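Local structure of methylocystis parvus OBBP MbnE (Methylocystis parvus OBBP, 5ICQ) at residues Glu371-Arg377 against Val554-Arg559; Asn317-Gly323 against Gly497-Ala503. The protein probably binds the copper-chelating peptide methanobactin in the periplasm, as a solute-binding protein of family 5, probably for its uptake. One frame throughout, in Å; residues are numbered along the deposited sequence.

Contact 1 (Glu371-Arg377 against Val554-Arg559); sequences ELSSSGR and VRAYDR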
loop_
_atom_site.group_PDB
_atom_site.type_symbol
_atom_site.label_atom_id
_atom_site.label_comp_id
_atom_site.label_asym_id
_atom_site.label_seq_id
_atom_site.Cartn_x
_atom_site.Cartn_y
_atom_site.Cartn_z
ATOM N N GLU A 371 12.670 0.395 9.248
ATOM C CA GLU A 371 14.029 -0.094 9.084
ATOM C C GLU A 371 14.541 0.106 7.665
ATOM O O GLU A 371 15.755 0.037 7.450
ATOM C CB GLU A 371 14.098 -1.582 9.431
ATOM C CG GLU A 371 13.688 -2.452 8.265
ATOM C CD GLU A 371 13.416 -3.881 8.644
ATOM O OE1 GLU A 371 12.453 -4.451 8.092
ATOM O OE2 GLU A 371 14.160 -4.437 9.482
ATOM N N LEU A 372 13.644 0.308 6.693
ATOM C CA LEU A 372 14.043 0.488 5.302
ATOM C C LEU A 372 14.483 1.907 4.992
ATOM O O LEU A 372 15.008 2.147 3.900
ATOM C CB LEU A 372 12.891 0.117 4.362
ATOM C CG LEU A 372 12.361 -1.314 4.478
ATOM C CD1 LEU A 372 11.176 -1.498 3.535
ATOM C CD2 LEU A 372 13.457 -2.322 4.164
ATOM N N SER A 373 14.286 2.836 5.919
ATOM C CA SER A 373 14.510 4.251 5.658
ATOM C C SER A 373 15.994 4.596 5.665
ATOM O O SER A 373 16.753 4.107 6.508
ATOM C CB SER A 373 13.791 5.077 6.727
ATOM O OG SER A 373 13.940 6.450 6.458
ATOM N N SER A 374 16.410 5.466 4.729
ATOM C CA SER A 374 17.754 6.036 4.801
ATOM C C SER A 374 17.846 7.220 5.757
ATOM O O SER A 374 18.952 7.693 6.021
ATOM C CB SER A 374 18.227 6.489 3.412
ATOM O OG SER A 374 17.457 7.583 2.937
ATOM N N SER A 375 16.720 7.686 6.299
ATOM C CA SER A 375 16.683 8.948 7.027
ATOM C C SER A 375 17.496 8.855 8.317
ATOM O O SER A 375 17.266 7.967 9.142
ATOM C CB SER A 375 15.231 9.312 7.325
ATOM O OG SER A 375 15.141 10.449 8.163
ATOM N N GLY A 376 18.454 9.765 8.483
ATOM C CA GLY A 376 19.242 9.825 9.700
ATOM C C GLY A 376 20.213 8.684 9.903
ATOM O O GLY A 376 20.728 8.512 11.013
ATOM N N ARG A 377 20.484 7.897 8.864
ATOM C CA ARG A 377 21.411 6.772 8.933
ATOM C C ARG A 377 22.504 6.971 7.895
ATOM O O ARG A 377 22.204 7.185 6.714
ATOM C CB ARG A 377 20.688 5.445 8.676
ATOM C CG ARG A 377 19.501 5.190 9.592
ATOM C CD ARG A 377 18.907 3.809 9.365
ATOM N NE ARG A 377 18.004 3.428 10.449
ATOM C CZ ARG A 377 16.720 3.123 10.292
ATOM N NH1 ARG A 377 16.160 3.143 9.082
ATOM N NH2 ARG A 377 15.991 2.789 11.352
ATOM N N VAL A 554 17.377 -1.473 -0.170
ATOM C CA VAL A 554 16.280 -0.503 -0.138
ATOM C C VAL A 554 16.757 0.827 0.431
ATOM O O VAL A 554 16.355 1.896 -0.043
ATOM C CB VAL A 554 15.080 -1.060 0.660
ATOM C CG1 VAL A 554 13.968 -0.023 0.737
ATOM C CG2 VAL A 554 14.561 -2.318 -0.008
ATOM N N ARG A 555 17.595 0.790 1.468
ATOM C CA ARG A 555 18.169 2.034 1.984
ATOM C C ARG A 555 18.964 2.765 0.906
ATOM O O ARG A 555 18.824 3.979 0.734
ATOM C CB ARG A 555 19.061 1.755 3.197
ATOM C CG ARG A 555 18.291 1.440 4.460
ATOM C CD ARG A 555 19.234 1.128 5.602
ATOM N NE ARG A 555 18.498 0.730 6.797
ATOM C CZ ARG A 555 19.070 0.407 7.955
ATOM N NH1 ARG A 555 20.391 0.432 8.075
ATOM N NH2 ARG A 555 18.320 0.045 8.991
ATOM N N ALA A 556 19.809 2.043 0.166
ATOM C CA ALA A 556 20.552 2.688 -0.919
ATOM C C ALA A 556 19.606 3.219 -1.989
ATOM O O ALA A 556 19.812 4.309 -2.534
ATOM C CB ALA A 556 21.556 1.711 -1.533
ATOM N N TYR A 557 18.578 2.444 -2.322
ATOM C CA TYR A 557 17.557 2.887 -3.269
ATOM C C TYR A 557 16.877 4.174 -2.796
ATOM O O TYR A 557 16.684 5.118 -3.575
ATOM C CB TYR A 557 16.557 1.741 -3.444
ATOM C CG TYR A 557 15.309 2.023 -4.253
ATOM C CD1 TYR A 557 15.384 2.437 -5.573
ATOM C CD2 TYR A 557 14.055 1.810 -3.705
ATOM C CE1 TYR A 557 14.225 2.658 -6.318
ATOM C CE2 TYR A 557 12.896 2.013 -4.444
ATOM C CZ TYR A 557 12.993 2.444 -5.748
ATOM O OH TYR A 557 11.840 2.666 -6.495
ATOM N N ASP A 558 16.515 4.231 -1.512
ATOM C CA ASP A 558 15.931 5.437 -0.926
ATOM C C ASP A 558 16.839 6.643 -1.148
ATOM O O ASP A 558 16.380 7.709 -1.575
ATOM C CB ASP A 558 15.689 5.203 0.576
ATOM C CG ASP A 558 14.763 6.248 1.222
ATOM O OD1 ASP A 558 13.827 6.727 0.551
ATOM O OD2 ASP A 558 14.964 6.575 2.424
ATOM N N ARG A 559 18.142 6.479 -0.882
ATOM C CA ARG A 559 19.087 7.582 -1.076
ATOM C C ARG A 559 19.108 8.066 -2.519
ATOM O O ARG A 559 19.205 9.273 -2.767
ATOM C CB ARG A 559 20.502 7.167 -0.655
ATOM C CG ARG A 559 20.547 6.595 0.761
ATOM C CD ARG A 559 21.964 6.442 1.309
ATOM N NE ARG A 559 21.914 5.538 2.456
ATOM C CZ ARG A 559 21.869 5.937 3.718
ATOM N NH1 ARG A 559 21.850 7.242 3.978
ATOM N NH2 ARG A 559 21.796 5.045 4.700
#
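A polar side-on packing of loop on helix joins Glu371-Arg377, between strand 361-362 and helix 381-387, to one flank of helix 547-563, and most of its touching residues are buried. Two arginines and an aspartate, spaced over about one turn of the helix, grip the loop backbone. Arg555 comes side-on to the carbonyl of Glu371, NE lying 2.9 Å from Glu371 O and NH2 3.0 Å from the same atom, with that oxygen in the guanidinium plane. Arg377 crosses over one face of this group, its CD above the centre, while Arg555 NH2 lies toward the rim of the Arg377 guanidinium; the planes, 15° apart, form an offset stack with centres 4.3 Å apart. Carbonyl oxygens at the edges of both groups probably offset part of the like-charge repulsion, Arg377 NH1 reaching Ser373 O at 2.8 Å and also Ser370 O. Replacing Arg555 by alanine removes both donors to Glu371 O and is likely to leave the Arg377 guanidinium held at its edge but without the group stacked on its face. The loop closes in a type II beta turn, Ser374 to Arg377, overlapped at its start by an ST turn in which Ser373 OG takes the N-H of Ser375. Asp558 OD2 receives Ser374 N on its anti lone pair at 2.9 Å and Ser374 OG from above the carboxylate plane; Ser365 OG is a further partner. Ser374 CB sits over the centre of the Arg559 guanidinium, which bonds end-on through NH1 and NH2 to Arg377 O, while its NE forms a salt bridge with Glu383. At the apolar end, Leu372 CB meets Val554 CG1 at 3.8 Å.

Contact 2 (Asn317-Gly323 against Gly497-Ala503); sequences NPKGLNG and GQYVASA
Pro318 packs its ring against two alanines: CB lies 3.9 Å from Ala501 CB, and CD the same distance from Ala503 CB, while CG rests against the Ser502 carbonyl. Further along, Leu321 and Tyr499 are joined mainly through their backbones, the side chains meeting loosely; the tyrosine ring stacks on Trp513 instead. Tyr499 N gives a short bond of 2.7 Å to Leu321 O, and Leu321 N returns one to Tyr499 O, nearly straight at the hydrogen (171°) although it arrives above the carbonyl plane. The peptide between Gly320 and Leu321 is cis, and Gly320 O takes the N-H of Ala501 at 2.8 Å. Gly320, with phi at 85° and psi near 180°, has backbone angles that would drive a CB into the carbonyl oxygen of Lys319. Outward on one side, Asn322 and Gln498 run side by side, with Gln498 NE2 donating to Asn322 OD1 at 3.0 Å. At the other end three waters fill in for direct bonds: one joins Asn317 OD1, which also accepts from Gly594, to Ala503 N; the second links Asn317 ND2 to Ala501 O; the third bridges Pro318 O and Ala501 O. Gly323 and Gly497 form an antiparallel hydrogen-bonded pair and Asn322 and Gln498 a non-hydrogen-bonded one: an antiparallel strand pair of a mixed beta-sheet, extended past its end by direct backbone bonds beside a cis peptide and only then by waters.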
loop_
_atom_site.group_PDB
_atom_site.type_symbol
_atom_site.label_atom_id
_atom_site.label_comp_id
_atom_site.label_asym_id
_atom_site.label_seq_id
_atom_site.Cartn_x
_atom_site.Cartn_y
_atom_site.Cartn_z
ATOM N N ASN A 317 5.117 -0.751 9.970
ATOM C CA ASN A 317 4.896 -0.543 8.545
ATOM C C ASN A 317 5.448 0.818 8.128
ATOM O O ASN A 317 5.195 1.814 8.809
ATOM C CB ASN A 317 3.410 -0.617 8.220
ATOM C CG ASN A 317 3.156 -1.043 6.796
ATOM O OD1 ASN A 317 3.427 -2.185 6.431
ATOM N ND2 ASN A 317 2.644 -0.127 5.978
ATOM N N PRO A 318 6.187 0.907 7.023
ATOM C CA PRO A 318 6.726 2.208 6.603
ATOM C C PRO A 318 5.633 3.174 6.173
ATOM O O PRO A 318 4.551 2.778 5.732
ATOM C CB PRO A 318 7.645 1.858 5.425
ATOM C CG PRO A 318 7.160 0.528 4.944
ATOM C CD PRO A 318 6.668 -0.194 6.173
ATOM N N LYS A 319 5.952 4.461 6.286
ATOM C CA LYS A 319 5.033 5.557 6.018
ATOM C C LYS A 319 5.495 6.316 4.780
ATOM O O LYS A 319 6.638 6.174 4.330
ATOM C CB LYS A 319 4.958 6.516 7.209
ATOM C CG LYS A 319 4.557 5.854 8.531
ATOM C CD LYS A 319 3.081 5.486 8.513
ATOM C CE LYS A 319 2.668 4.805 9.805
ATOM N NZ LYS A 319 3.507 3.600 10.077
ATOM N N GLY A 320 4.602 7.148 4.252
ATOM C CA GLY A 320 4.896 7.904 3.044
ATOM C C GLY A 320 4.604 7.072 1.806
ATOM O O GLY A 320 4.149 5.938 1.930
ATOM N N LEU A 321 4.836 7.624 0.615
ATOM C CA LEU A 321 5.203 9.029 0.444
ATOM C C LEU A 321 4.249 9.656 -0.577
ATOM O O LEU A 321 4.035 9.100 -1.664
ATOM C CB LEU A 321 6.662 9.181 -0.025
ATOM C CG LEU A 321 7.175 10.610 -0.342
ATOM C CD1 LEU A 321 8.689 10.717 -0.126
ATOM C CD2 LEU A 321 6.830 11.049 -1.782
ATOM N N ASN A 322 3.676 10.797 -0.208
ATOM C CA ASN A 322 2.975 11.698 -1.112
ATOM C C ASN A 322 3.821 12.952 -1.273
ATOM O O ASN A 322 4.588 13.308 -0.375
ATOM C CB ASN A 322 1.604 12.124 -0.567
ATOM C CG ASN A 322 0.729 10.965 -0.194
ATOM O OD1 ASN A 322 0.738 9.928 -0.854
ATOM N ND2 ASN A 322 -0.053 11.138 0.868
ATOM N N GLY A 323 3.675 13.635 -2.403
ATOM C CA GLY A 323 4.463 14.848 -2.569
ATOM C C GLY A 323 4.064 15.625 -3.800
ATOM O O GLY A 323 3.336 15.131 -4.666
ATOM N N GLY A 497 1.362 13.650 -6.196
ATOM C CA GLY A 497 1.369 12.244 -6.529
ATOM C C GLY A 497 1.595 11.401 -5.292
ATOM O O GLY A 497 2.070 11.881 -4.265
ATOM N N GLN A 498 1.257 10.118 -5.413
ATOM C CA GLN A 498 1.363 9.177 -4.307
ATOM C C GLN A 498 2.269 8.009 -4.683
ATOM O O GLN A 498 2.148 7.447 -5.779
ATOM C CB GLN A 498 -0.031 8.684 -3.917
ATOM C CG GLN A 498 -0.050 7.677 -2.806
ATOM C CD GLN A 498 -1.439 7.489 -2.222
ATOM O OE1 GLN A 498 -2.292 6.831 -2.818
ATOM N NE2 GLN A 498 -1.670 8.071 -1.044
ATOM N N TYR A 499 3.180 7.648 -3.767
ATOM C CA TYR A 499 4.100 6.505 -3.907
ATOM C C TYR A 499 4.029 5.738 -2.584
ATOM O O TYR A 499 4.891 5.910 -1.728
ATOM C CB TYR A 499 5.531 6.970 -4.209
ATOM C CG TYR A 499 5.627 7.787 -5.475
ATOM C CD1 TYR A 499 5.395 9.159 -5.462
ATOM C CD2 TYR A 499 5.909 7.177 -6.689
ATOM C CE1 TYR A 499 5.461 9.909 -6.631
ATOM C CE2 TYR A 499 5.991 7.923 -7.865
ATOM C CZ TYR A 499 5.772 9.287 -7.822
ATOM O OH TYR A 499 5.834 10.037 -8.981
ATOM N N VAL A 500 2.981 4.928 -2.411
ATOM C CA VAL A 500 2.717 4.321 -1.104
ATOM C C VAL A 500 3.840 3.362 -0.732
ATOM O O VAL A 500 4.173 2.451 -1.498
ATOM C CB VAL A 500 1.362 3.592 -1.112
ATOM C CG1 VAL A 500 1.205 2.749 0.164
ATOM C CG2 VAL A 500 0.205 4.579 -1.244
ATOM N N ALA A 501 4.426 3.560 0.454
ATOM C CA ALA A 501 5.498 2.687 0.924
ATOM C C ALA A 501 4.955 1.323 1.325
ATOM O O ALA A 501 3.848 1.195 1.848
ATOM C CB ALA A 501 6.223 3.292 2.131
ATOM N N SER A 502 5.761 0.297 1.098
ATOM C CA SER A 502 5.427 -1.049 1.522
ATOM C C SER A 502 6.597 -1.594 2.325
ATOM O O SER A 502 7.731 -1.138 2.172
ATOM C CB SER A 502 5.109 -1.935 0.308
ATOM O OG SER A 502 5.822 -3.150 0.328
ATOM N N ALA A 503 6.309 -2.547 3.214
ATOM C CA ALA A 503 7.369 -3.182 3.985
ATOM C C ALA A 503 8.219 -4.126 3.149
ATOM O O ALA A 503 9.266 -4.570 3.625
ATOM C CB ALA A 503 6.775 -3.948 5.175
HETATM O O HOH W 1 3.512 -3.276 4.082
HETATM O O HOH W 2 1.886 -0.326 3.318
HETATM O O HOH W 3 2.782 2.998 3.775
#

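The two contacts lie with their centres about 13 Å apart, and their segments alternate along the chain, 317-323 and 371-377 being followed by 497-503 and 554-559. They touch directly through Leu372, whose CD1 packs 3.6 Å from Ala503 O and 3.7 Å from Ser502 O, placing the loop of contact 1 against the water-bridged end of contact 2. Pro318 of contact 2 also touches Ser370, just ahead of the contact 1 loop, and Tyr593 touches both Glu371 and Ala503. Contact 1 is the more peripheral, its centre about 18 Å from the centre of the chain against about 7 Å for contact 2. No ligand marks the methanobactin site here, so neither contact can be placed relative to it.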